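Local coordinates for glycerol uptake operon antiterminator regulatory protein (Listeria monocytogenes str. 4b, PDB 3KTS), which probably controls expression of the glycerol uptake operon by preventing premature transcription termination in response to glycerol-3-phosphate, at residues A[41-46]-A[79-84]; A[60-63]-A[68-71]; A[92-97]-A[102-107]; A[108-111]-A[115-118]. All coordinates share one frame; numbering follows the deposited sequence.

Contact 1: A[41-46]-A[79-84]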
loop_
_atom_site.group_PDB
_atom_site.type_symbol
_atom_site.label_atom_id
_atom_site.label_comp_id
_atom_site.label_asym_id
_atom_site.label_seq_id
_atom_site.Cartn_x
_atom_site.Cartn_y
_atom_site.Cartn_z
ATOM N N ALA A 41 -14.923 6.256 -12.563
ATOM C CA ALA A 41 -15.686 7.458 -12.883
ATOM C C ALA A 41 -15.336 8.608 -11.945
ATOM O O ALA A 41 -15.084 9.729 -12.390
ATOM C CB ALA A 41 -17.173 7.162 -12.825
ATOM N N GLN A 42 -15.299 8.315 -10.650
ATOM C CA GLN A 42 -15.043 9.330 -9.634
ATOM C C GLN A 42 -13.561 9.467 -9.279
ATOM O O GLN A 42 -13.206 10.278 -8.425
ATOM C CB GLN A 42 -15.848 9.017 -8.371
ATOM C CG GLN A 42 -17.359 9.118 -8.532
ATOM C CD GLN A 42 -18.096 8.140 -7.635
ATOM O OE1 GLN A 42 -17.907 6.927 -7.737
ATOM N NE2 GLN A 42 -18.941 8.663 -6.754
ATOM N N LEU A 43 -12.704 8.706 -9.959
ATOM C CA LEU A 43 -11.312 8.514 -9.533
ATOM C C LEU A 43 -10.418 9.765 -9.481
ATOM O O LEU A 43 -9.804 10.033 -8.446
ATOM C CB LEU A 43 -10.644 7.398 -10.343
ATOM C CG LEU A 43 -9.305 6.912 -9.786
ATOM C CD1 LEU A 43 -9.447 6.420 -8.357
ATOM C CD2 LEU A 43 -8.713 5.836 -10.676
ATOM N N LYS A 44 -10.344 10.503 -10.590
ATOM C CA LYS A 44 -9.485 11.691 -10.709
ATOM C C LYS A 44 -9.812 12.752 -9.658
ATOM O O LYS A 44 -8.907 13.353 -9.075
ATOM C CB LYS A 44 -9.575 12.271 -12.129
ATOM C CG LYS A 44 -8.950 13.652 -12.340
ATOM C CD LYS A 44 -8.794 13.955 -13.836
ATOM C CE LYS A 44 -9.523 15.238 -14.261
ATOM N NZ LYS A 44 -8.962 16.495 -13.683
ATOM N N ALA A 45 -11.107 12.952 -9.413
ATOM C CA ALA A 45 -11.590 13.899 -8.412
ATOM C C ALA A 45 -11.161 13.499 -7.002
ATOM O O ALA A 45 -10.627 14.326 -6.263
ATOM C CB ALA A 45 -13.105 14.028 -8.495
ATOM N N LEU A 46 -11.376 12.228 -6.656
ATOM C CA LEU A 46 -11.050 11.685 -5.330
ATOM C C LEU A 46 -9.568 11.752 -4.975
ATOM O O LEU A 46 -9.220 11.897 -3.806
ATOM C CB LEU A 46 -11.515 10.237 -5.209
ATOM C CG LEU A 46 -13.009 9.937 -5.242
ATOM C CD1 LEU A 46 -13.274 8.471 -4.922
ATOM C CD2 LEU A 46 -13.759 10.853 -4.302
ATOM N N THR A 79 -0.319 8.985 -15.735
ATOM C CA THR A 79 -0.370 10.197 -16.553
ATOM C C THR A 79 -1.609 11.056 -16.293
ATOM O O THR A 79 -1.529 12.281 -16.365
ATOM C CB THR A 79 -0.268 9.894 -18.076
ATOM O OG1 THR A 79 -1.363 9.060 -18.484
ATOM C CG2 THR A 79 1.057 9.210 -18.419
ATOM N N GLU A 80 -2.743 10.430 -15.983
ATOM C CA GLU A 80 -4.002 11.179 -15.854
ATOM C C GLU A 80 -4.676 11.194 -14.485
ATOM O O GLU A 80 -5.520 12.052 -14.235
ATOM C CB GLU A 80 -5.006 10.764 -16.937
ATOM C CG GLU A 80 -4.790 11.472 -18.271
ATOM C CD GLU A 80 -6.081 12.003 -18.889
ATOM O OE1 GLU A 80 -5.996 12.891 -19.766
ATOM O OE2 GLU A 80 -7.180 11.546 -18.497
ATOM N N ILE A 81 -4.335 10.260 -13.601
ATOM C CA ILE A 81 -4.915 10.276 -12.248
ATOM C C ILE A 81 -3.910 10.807 -11.231
ATOM O O ILE A 81 -4.242 11.685 -10.429
ATOM C CB ILE A 81 -5.571 8.910 -11.854
ATOM C CG1 ILE A 81 -7.089 8.964 -12.029
ATOM C CG2 ILE A 81 -5.384 8.582 -10.389
ATOM C CD1 ILE A 81 -7.587 9.413 -13.370
ATOM N N CYS A 82 -2.683 10.289 -11.314
ATOM C CA CYS A 82 -1.534 10.712 -10.500
ATOM C C CYS A 82 -1.722 10.645 -8.982
ATOM O O CYS A 82 -1.808 11.689 -8.324
ATOM C CB CYS A 82 -1.064 12.111 -10.910
ATOM S SG CYS A 82 -0.966 12.352 -12.682
ATOM N N PRO A 83 -1.794 9.422 -8.413
ATOM C CA PRO A 83 -1.603 9.367 -6.969
ATOM C C PRO A 83 -0.125 9.520 -6.652
ATOM O O PRO A 83 0.682 9.720 -7.554
ATOM C CB PRO A 83 -2.092 7.967 -6.608
ATOM C CG PRO A 83 -1.862 7.163 -7.829
ATOM C CD PRO A 83 -2.087 8.090 -8.978
ATOM N N ASP A 84 0.236 9.431 -5.382
ATOM C CA ASP A 84 1.634 9.558 -5.001
ATOM C C ASP A 84 2.362 8.216 -5.051
ATOM O O ASP A 84 3.596 8.161 -5.035
ATOM C CB ASP A 84 1.733 10.224 -3.635
ATOM C CG ASP A 84 1.111 11.611 -3.633
ATOM O OD1 ASP A 84 1.870 12.598 -3.704
ATOM O OD2 ASP A 84 -0.134 11.715 -3.597
#
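Lys-44 and Ile-81 bring their backbones together where the first turn of helix 43-52 meets the last turn of helix 71-81, their CA atoms 5.0 Å apart. The second helix finishes in a wider, pi-type turn over 79-81, and Cys-82 then leaves helical geometry with a positive phi of 56°, turning the chain toward Pro-83 and Asp-84.

The joint itself is made by one branch of Ile-81. Its CG1 lies against the fork of Leu-43, 3.8 Å from Leu-43 CG and near CD2 as well, with the two side chains crossing at about a right angle. From there CD1 runs on to the root of the lysine, where it lies 3.7 Å from Lys-44 CB. One methylene-methyl arm thus spans two successive residues of the opposing helix. In Leu-43, CG stands anti to the backbone N (chi1 -167°), which carries the fork over to the isoleucine. Lys-44 starts out in the same way but bends at chi3 and chi4; its CD passes 3.8 Å from Glu-80 O, while its amine end leads away from 79-84. Around this centre, Leu-43 also packs on Leu-77 and Ile-81 on Phe-76, so the apolar patch extends back along helix 71-81.

The buried leucine and isoleucine form the inner part, and Lys-44 and Glu-80 border it on the exposed side. Although these outer residues carry opposite charges, the lysine lends its aliphatic stem and the glutamate its main-chain carbonyl. The joint therefore relies on apolar packing between helix ends and not on pairing of charges.

Contact 2: A[60-63]-A[68-71]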
loop_
_atom_site.group_PDB
_atom_site.type_symbol
_atom_site.label_atom_id
_atom_site.label_comp_id
_atom_site.label_asym_id
_atom_site.label_seq_id
_atom_site.Cartn_x
_atom_site.Cartn_y
_atom_site.Cartn_z
ATOM N N HIS A 60 -4.719 1.531 -4.767
ATOM C CA HIS A 60 -4.832 0.150 -5.215
ATOM C C HIS A 60 -5.265 0.053 -6.669
ATOM O O HIS A 60 -6.441 0.228 -6.994
ATOM C CB HIS A 60 -5.786 -0.628 -4.322
ATOM C CG HIS A 60 -5.131 -1.171 -3.098
ATOM N ND1 HIS A 60 -4.486 -2.388 -3.082
ATOM C CD2 HIS A 60 -4.992 -0.652 -1.856
ATOM C CE1 HIS A 60 -3.988 -2.599 -1.878
ATOM N NE2 HIS A 60 -4.283 -1.563 -1.114
ATOM N N ALA A 61 -4.290 -0.236 -7.528
ATOM C CA ALA A 61 -4.491 -0.360 -8.966
ATOM C C ALA A 61 -5.425 -1.515 -9.329
ATOM O O ALA A 61 -6.133 -1.463 -10.336
ATOM C CB ALA A 61 -3.159 -0.536 -9.644
ATOM N N ASP A 62 -5.424 -2.549 -8.492
ATOM C CA ASP A 62 -6.216 -3.746 -8.727
ATOM C C ASP A 62 -7.681 -3.589 -8.319
ATOM O O ASP A 62 -8.536 -4.345 -8.787
ATOM C CB ASP A 62 -5.587 -4.939 -8.003
ATOM C CG ASP A 62 -4.189 -5.249 -8.500
ATOM O OD1 ASP A 62 -3.423 -5.880 -7.744
ATOM O OD2 ASP A 62 -3.852 -4.862 -9.642
ATOM N N LEU A 63 -7.956 -2.605 -7.462
ATOM C CA LEU A 63 -9.287 -2.399 -6.886
ATOM C C LEU A 63 -10.081 -1.222 -7.484
ATOM O O LEU A 63 -11.035 -0.730 -6.871
ATOM C CB LEU A 63 -9.178 -2.239 -5.365
ATOM C CG LEU A 63 -8.650 -3.418 -4.542
ATOM C CD1 LEU A 63 -8.483 -2.996 -3.100
ATOM C CD2 LEU A 63 -9.556 -4.651 -4.636
ATOM N N LYS A 68 -9.123 -2.144 -15.727
ATOM C CA LYS A 68 -8.222 -3.298 -15.626
ATOM C C LYS A 68 -6.933 -2.914 -14.887
ATOM O O LYS A 68 -6.800 -1.795 -14.399
ATOM C CB LYS A 68 -7.870 -3.862 -17.016
ATOM C CG LYS A 68 -8.975 -3.812 -18.073
ATOM C CD LYS A 68 -8.956 -5.050 -18.937
ATOM C CE LYS A 68 -9.670 -4.860 -20.272
ATOM N NZ LYS A 68 -8.712 -4.466 -21.361
ATOM N N ASN A 69 -6.002 -3.855 -14.770
ATOM C CA ASN A 69 -4.652 -3.532 -14.303
ATOM C C ASN A 69 -3.600 -3.757 -15.399
ATOM O O ASN A 69 -2.430 -4.026 -15.116
ATOM C CB ASN A 69 -4.308 -4.244 -12.985
ATOM C CG ASN A 69 -4.618 -5.738 -13.002
ATOM O OD1 ASN A 69 -4.757 -6.361 -14.054
ATOM N ND2 ASN A 69 -4.717 -6.317 -11.818
ATOM N N ASP A 70 -4.066 -3.641 -16.649
ATOM C CA ASP A 70 -3.273 -3.539 -17.882
ATOM C C ASP A 70 -2.172 -2.498 -17.804
ATOM O O ASP A 70 -2.233 -1.580 -16.985
ATOM C CB ASP A 70 -4.187 -3.057 -19.020
ATOM C CG ASP A 70 -4.697 -4.173 -19.894
ATOM O OD1 ASP A 70 -5.416 -3.855 -20.864
ATOM O OD2 ASP A 70 -4.394 -5.355 -19.631
ATOM N N ASP A 71 -1.199 -2.608 -18.706
ATOM C CA ASP A 71 -0.230 -1.540 -18.917
ATOM C C ASP A 71 -0.921 -0.221 -19.258
ATOM O O ASP A 71 -0.554 0.817 -18.713
ATOM C CB ASP A 71 0.764 -1.919 -20.011
ATOM C CG ASP A 71 1.738 -2.995 -19.570
ATOM O OD1 ASP A 71 1.759 -3.332 -18.362
ATOM O OD2 ASP A 71 2.487 -3.497 -20.438
#
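The carboxylate of Asp-62 and the amide of Asn-69 stand almost perpendicular, their planes 82° apart, and a single hydrogen bond joins them. Asn-69 ND2 approaches from above one face of the carboxylate, 60° out of its plane, and reaches Asp-62 OD2 at 2.8 Å. From the amide's side the geometry is different: OD2 lies close to the amide plane, in the direction in which an N-H points, and the bond is fairly straight at 162°. The donor is thus well aimed, while the acceptor is met over its face.

Asn-69 holds CG between its own backbone N and carbonyl carbon, and this rotation brings the amide group to the aspartate; CB follows closely, 3.4 Å from Asp-62 OD2. Beside the polar pair the main chains approach, Ala-61 O lying 4.1 Å from Lys-68 O. The methyl of Ala-61 serves another surface, packing on Ile-74 and Leu-77 of helix 71-81. Within its own segment, Lys-68 NZ forms a salt bridge with Asp-70 OD1 at 3.4 Å, weak as a hydrogen bond.

Asp-62 has further partners on strand 85-88 and just beyond it: OD1 accepts from Thr-89 N, and OD2 is also hydrogen-bonded to Ser-88 OG. This places the carboxylate at the C-terminal ends of neighbouring parallel strands, the end at which TIM barrels generally carry their functional loops. Several partners holding both oxygens should fix the carboxylate's rotation. Chemically, then, Asp-62 is a shared acceptor, and Asn-69 ties the loop leading into helix 71-81 to it.

Contact 3: A[92-97]-A[102-107]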
loop_
_atom_site.group_PDB
_atom_site.type_symbol
_atom_site.label_atom_id
_atom_site.label_comp_id
_atom_site.label_asym_id
_atom_site.label_seq_id
_atom_site.Cartn_x
_atom_site.Cartn_y
_atom_site.Cartn_z
ATOM N N ASN A 92 3.571 -6.924 -13.770
ATOM C CA ASN A 92 3.609 -6.030 -14.925
ATOM C C ASN A 92 3.250 -4.588 -14.574
ATOM O O ASN A 92 3.749 -3.645 -15.189
ATOM C CB ASN A 92 2.669 -6.543 -16.014
ATOM C CG ASN A 92 2.907 -8.006 -16.346
ATOM O OD1 ASN A 92 2.094 -8.879 -16.015
ATOM N ND2 ASN A 92 4.036 -8.286 -16.989
ATOM N N ALA A 93 2.389 -4.429 -13.576
ATOM C CA ALA A 93 1.992 -3.110 -13.106
ATOM C C ALA A 93 3.103 -2.437 -12.305
ATOM O O ALA A 93 3.257 -1.219 -12.362
ATOM C CB ALA A 93 0.726 -3.203 -12.291
ATOM N N ILE A 94 3.870 -3.235 -11.564
ATOM C CA ILE A 94 5.008 -2.732 -10.800
ATOM C C ILE A 94 6.118 -2.280 -11.753
ATOM O O ILE A 94 6.755 -1.249 -11.522
ATOM C CB ILE A 94 5.533 -3.801 -9.796
ATOM C CG1 ILE A 94 4.437 -4.211 -8.801
ATOM C CG2 ILE A 94 6.785 -3.315 -9.058
ATOM C CD1 ILE A 94 3.960 -3.103 -7.867
ATOM N N MET A 95 6.315 -3.047 -12.829
ATOM C CA MET A 95 7.283 -2.711 -13.879
ATOM C C MET A 95 6.903 -1.413 -14.580
ATOM O O MET A 95 7.743 -0.542 -14.772
ATOM C CB MET A 95 7.423 -3.853 -14.903
ATOM C CG MET A 95 7.982 -5.144 -14.317
ATOM S SD MET A 95 8.468 -6.463 -15.466
ATOM C CE MET A 95 7.019 -6.708 -16.492
ATOM N N LYS A 96 5.626 -1.286 -14.930
ATOM C CA LYS A 96 5.123 -0.109 -15.624
ATOM C C LYS A 96 5.194 1.156 -14.772
ATOM O O LYS A 96 5.592 2.212 -15.273
ATOM C CB LYS A 96 3.691 -0.333 -16.118
ATOM C CG LYS A 96 3.285 0.601 -17.252
ATOM C CD LYS A 96 4.002 0.237 -18.549
ATOM C CE LYS A 96 4.024 1.400 -19.515
ATOM N NZ LYS A 96 4.224 0.955 -20.919
ATOM N N ALA A 97 4.821 1.043 -13.495
ATOM C CA ALA A 97 4.832 2.189 -12.583
ATOM C C ALA A 97 6.244 2.724 -12.395
ATOM O O ALA A 97 6.453 3.933 -12.303
ATOM C CB ALA A 97 4.230 1.819 -11.250
ATOM N N MET A 102 7.001 6.121 -10.551
ATOM C CA MET A 102 5.992 6.036 -9.499
ATOM C C MET A 102 6.448 5.122 -8.383
ATOM O O MET A 102 7.203 4.169 -8.612
ATOM C CB MET A 102 4.688 5.480 -10.052
ATOM C CG MET A 102 3.643 6.510 -10.315
ATOM S SD MET A 102 2.573 6.823 -8.902
ATOM C CE MET A 102 1.316 7.671 -9.828
ATOM N N LEU A 103 5.968 5.417 -7.179
ATOM C CA LEU A 103 6.213 4.583 -6.021
ATOM C C LEU A 103 5.398 3.312 -6.213
ATOM O O LEU A 103 4.181 3.303 -6.019
ATOM C CB LEU A 103 5.767 5.310 -4.747
ATOM C CG LEU A 103 6.496 5.218 -3.397
ATOM C CD1 LEU A 103 5.466 5.224 -2.279
ATOM C CD2 LEU A 103 7.386 4.006 -3.255
ATOM N N ALA A 104 6.075 2.251 -6.637
ATOM C CA ALA A 104 5.427 0.970 -6.873
ATOM C C ALA A 104 5.607 0.037 -5.681
ATOM O O ALA A 104 6.713 -0.449 -5.418
ATOM C CB ALA A 104 5.966 0.335 -8.135
ATOM N N ILE A 105 4.520 -0.199 -4.951
ATOM C CA ILE A 105 4.532 -1.178 -3.863
ATOM C C ILE A 105 3.788 -2.469 -4.259
ATOM O O ILE A 105 2.671 -2.420 -4.768
ATOM C CB ILE A 105 4.115 -0.555 -2.473
ATOM C CG1 ILE A 105 3.108 -1.434 -1.724
ATOM C CG2 ILE A 105 3.646 0.927 -2.601
ATOM C CD1 ILE A 105 2.690 -0.855 -0.392
ATOM N N GLN A 106 4.437 -3.615 -4.056
ATOM C CA GLN A 106 3.892 -4.906 -4.483
ATOM C C GLN A 106 3.193 -5.655 -3.357
ATOM O O GLN A 106 3.768 -5.881 -2.292
ATOM C CB GLN A 106 4.983 -5.791 -5.077
ATOM C CG GLN A 106 4.440 -6.987 -5.860
ATOM C CD GLN A 106 5.478 -8.060 -6.108
ATOM O OE1 GLN A 106 5.187 -9.253 -6.013
ATOM N NE2 GLN A 106 6.697 -7.643 -6.419
ATOM N N ARG A 107 1.954 -6.057 -3.616
ATOM C CA ARG A 107 1.128 -6.701 -2.610
ATOM C C ARG A 107 1.348 -8.202 -2.616
ATOM O O ARG A 107 1.294 -8.847 -3.663
ATOM C CB ARG A 107 -0.337 -6.395 -2.873
ATOM C CG ARG A 107 -1.167 -6.368 -1.627
ATOM C CD ARG A 107 -2.593 -5.968 -1.924
ATOM N NE ARG A 107 -3.318 -5.591 -0.713
ATOM C CZ ARG A 107 -4.636 -5.438 -0.650
ATOM N NH1 ARG A 107 -5.384 -5.619 -1.735
ATOM N NH2 ARG A 107 -5.206 -5.084 0.495
#
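Ile-94 and Ala-97 face strand 103-107 from helix 92-97, which runs nearly antiparallel to it, at 165° with the axes 7.9 Å apart. The close part is lined by small groups: the methyl of Ala-97 lies 3.9 Å from Ala-104 CB and just as near Met-102 CB, consistent with the short axis distance. Ile-94 divides the remaining work between its branches. CG2, anti to the backbone N, touches Ala-104 CB at 3.9 Å, while CG1 and CD1 reach along the strand, CD1 4.0 Å from Gln-106 CB; isoleucine and glutamine cross at about a right angle. Near the turn, Met-102 N donates to Ala-97 O at 2.9 Å, tilted 33° from the carbonyl plane, and closes the return to the strand.

The helix side turned from the strand is more open to solvent: Met-95 points away and is exposed, though it touches Val-126, and Lys-96, partly exposed, makes a weak, long ion pair to Asp-75. On the strand side, the end of Met-102 leaves the helix and packs on Pro-83 and Ile-86.

This is the helix-to-strand half of a beta-alpha-beta crossover: Ala-97 also rests on Ile-86 of strand 85-88, while Ile-94 and Gln-106 meet Val-126 of helix 113-126.

Contact 4: A[108-111]-A[115-118]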
loop_
_atom_site.group_PDB
_atom_site.type_symbol
_atom_site.label_atom_id
_atom_site.label_comp_id
_atom_site.label_asym_id
_atom_site.label_seq_id
_atom_site.Cartn_x
_atom_site.Cartn_y
_atom_site.Cartn_z
ATOM N N LEU A 108 1.596 -8.754 -1.436
ATOM C CA LEU A 108 1.824 -10.175 -1.293
ATOM C C LEU A 108 0.879 -10.727 -0.240
ATOM O O LEU A 108 0.681 -10.106 0.804
ATOM C CB LEU A 108 3.267 -10.428 -0.876
ATOM C CG LEU A 108 3.936 -11.622 -1.553
ATOM C CD1 LEU A 108 4.476 -11.190 -2.904
ATOM C CD2 LEU A 108 5.054 -12.179 -0.685
ATOM N N PHE A 109 0.292 -11.889 -0.524
ATOM C CA PHE A 109 -0.604 -12.561 0.414
ATOM C C PHE A 109 0.080 -13.778 1.015
ATOM O O PHE A 109 0.268 -14.789 0.327
ATOM C CB PHE A 109 -1.888 -13.019 -0.288
ATOM C CG PHE A 109 -2.699 -11.906 -0.902
ATOM C CD1 PHE A 109 -2.916 -10.710 -0.222
ATOM C CD2 PHE A 109 -3.283 -12.076 -2.153
ATOM C CE1 PHE A 109 -3.676 -9.692 -0.797
ATOM C CE2 PHE A 109 -4.042 -11.067 -2.732
ATOM C CZ PHE A 109 -4.243 -9.873 -2.052
ATOM N N MET A 110 0.446 -13.690 2.293
ATOM C CA MET A 110 1.006 -14.831 3.031
ATOM C C MET A 110 -0.041 -15.937 3.244
ATOM O O MET A 110 -0.632 -16.059 4.318
ATOM C CB MET A 110 1.616 -14.383 4.370
ATOM C CG MET A 110 2.864 -13.479 4.258
ATOM S SD MET A 110 4.192 -14.138 3.211
ATOM C CE MET A 110 4.577 -15.661 4.065
ATOM N N ILE A 111 -0.264 -16.732 2.203
ATOM C CA ILE A 111 -1.293 -17.763 2.208
ATOM C C ILE A 111 -0.663 -19.106 2.562
ATOM O O ILE A 111 -1.022 -19.719 3.568
ATOM C CB ILE A 111 -2.021 -17.848 0.837
ATOM C CG1 ILE A 111 -2.748 -16.542 0.526
ATOM C CG2 ILE A 111 -3.024 -18.981 0.823
ATOM C CD1 ILE A 111 -3.288 -16.465 -0.891
ATOM N N ALA A 115 2.713 -19.622 -2.241
ATOM C CA ALA A 115 2.501 -18.183 -2.366
ATOM C C ALA A 115 3.759 -17.401 -1.994
ATOM O O ALA A 115 4.092 -16.408 -2.648
ATOM C CB ALA A 115 1.326 -17.747 -1.499
ATOM N N TYR A 116 4.446 -17.854 -0.949
ATOM C CA TYR A 116 5.749 -17.306 -0.576
ATOM C C TYR A 116 6.744 -17.449 -1.734
ATOM O O TYR A 116 7.252 -16.447 -2.228
ATOM C CB TYR A 116 6.283 -17.998 0.688
ATOM C CG TYR A 116 7.556 -17.397 1.261
ATOM C CD1 TYR A 116 7.497 -16.368 2.188
ATOM C CD2 TYR A 116 8.819 -17.876 0.890
ATOM C CE1 TYR A 116 8.651 -15.810 2.726
ATOM C CE2 TYR A 116 9.983 -17.321 1.416
ATOM C CZ TYR A 116 9.889 -16.288 2.338
ATOM O OH TYR A 116 11.027 -15.729 2.880
ATOM N N ASN A 117 6.981 -18.694 -2.165
ATOM C CA ASN A 117 7.998 -19.033 -3.169
ATOM C C ASN A 117 7.819 -18.341 -4.509
ATOM O O ASN A 117 8.788 -17.866 -5.097
ATOM C CB ASN A 117 8.052 -20.548 -3.399
ATOM C CG ASN A 117 8.622 -21.305 -2.214
ATOM O OD1 ASN A 117 9.043 -20.713 -1.217
ATOM N ND2 ASN A 117 8.628 -22.632 -2.316
ATOM N N LYS A 118 6.580 -18.297 -4.985
ATOM C CA LYS A 118 6.260 -17.633 -6.245
ATOM C C LYS A 118 6.339 -16.124 -6.084
ATOM O O LYS A 118 6.750 -15.417 -7.003
ATOM C CB LYS A 118 4.875 -18.056 -6.747
ATOM C CG LYS A 118 4.826 -19.519 -7.188
ATOM C CD LYS A 118 3.423 -19.988 -7.513
ATOM C CE LYS A 118 3.425 -21.469 -7.850
ATOM N NZ LYS A 118 2.089 -21.926 -8.313
#
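A Met-aromatic contact between Met-110 and Tyr-116 bridges the loop that leads from strand 103-109 into helix 113-126, the first connection of a beta-alpha-beta unit in this TIM-barrel family protein. The sulfur stands at the edge of the ring and not over a face: Met-110 SD is 5.5 Å from the centroid of the Tyr-116 ring and 83° off its normal. The methyl leads the approach, with Met-110 CE lying near the ring plane and 3.5 Å from Tyr-116 CD1. Both side chains run alongside each other and point the same way.

Met-110 gets there by curling. Its first bond heads away from the helix, but bends at chi2 and chi3 (-53° and -60°) fold the thioether back to the tyrosine. Its backbone turns as sharply, since Met-110 is the centre of an inverse gamma turn closed by a weak bond of 2.8 Å from Ile-111 N to Phe-109 O. That same Phe-109 O lies 3.6 Å from Ala-115 CB. The alanine methyl points at the loop and also meets Ile-111, CB to CB at 4.1 Å. A small residue on the helix thus fits against the bend of the chain, while the larger tyrosine beside it takes the methionine.

In the first turn of the helix, Ala-115 N is hydrogen-bonded to Asp-112 OD1, just ahead of the helix in the chain. On the strand side, Phe-109 touches Leu-134 and Met-110 touches Leu-133, both of strand 130-134. Beyond the ring comes helix 139-149, where Gln-141 touches both Met-110 and Tyr-116, and Met-145 and Lys-148 pack on the tyrosine.

In the fold
Contact 3 is the buried member of the set, a helix laid on its own strand through alanines and an isoleucine, whereas contact 4 takes up the same strand 103-109 at its far end and lies at the surface, where a thioether at an aromatic edge joins the aliphatic packing. Contacts 1 and 2 are both partly buried and lie at opposite ends of helix 71-81: the first is an apolar helix joint, the second a polar tie in the loop leading in. Contact 2 is nested within the loop closed by contact 1. Contact 3 touches both, through Met-102 and Arg-107, while contacts 1 and 4 lie on opposite sides of the chain's centre, with centres about 30 Å apart.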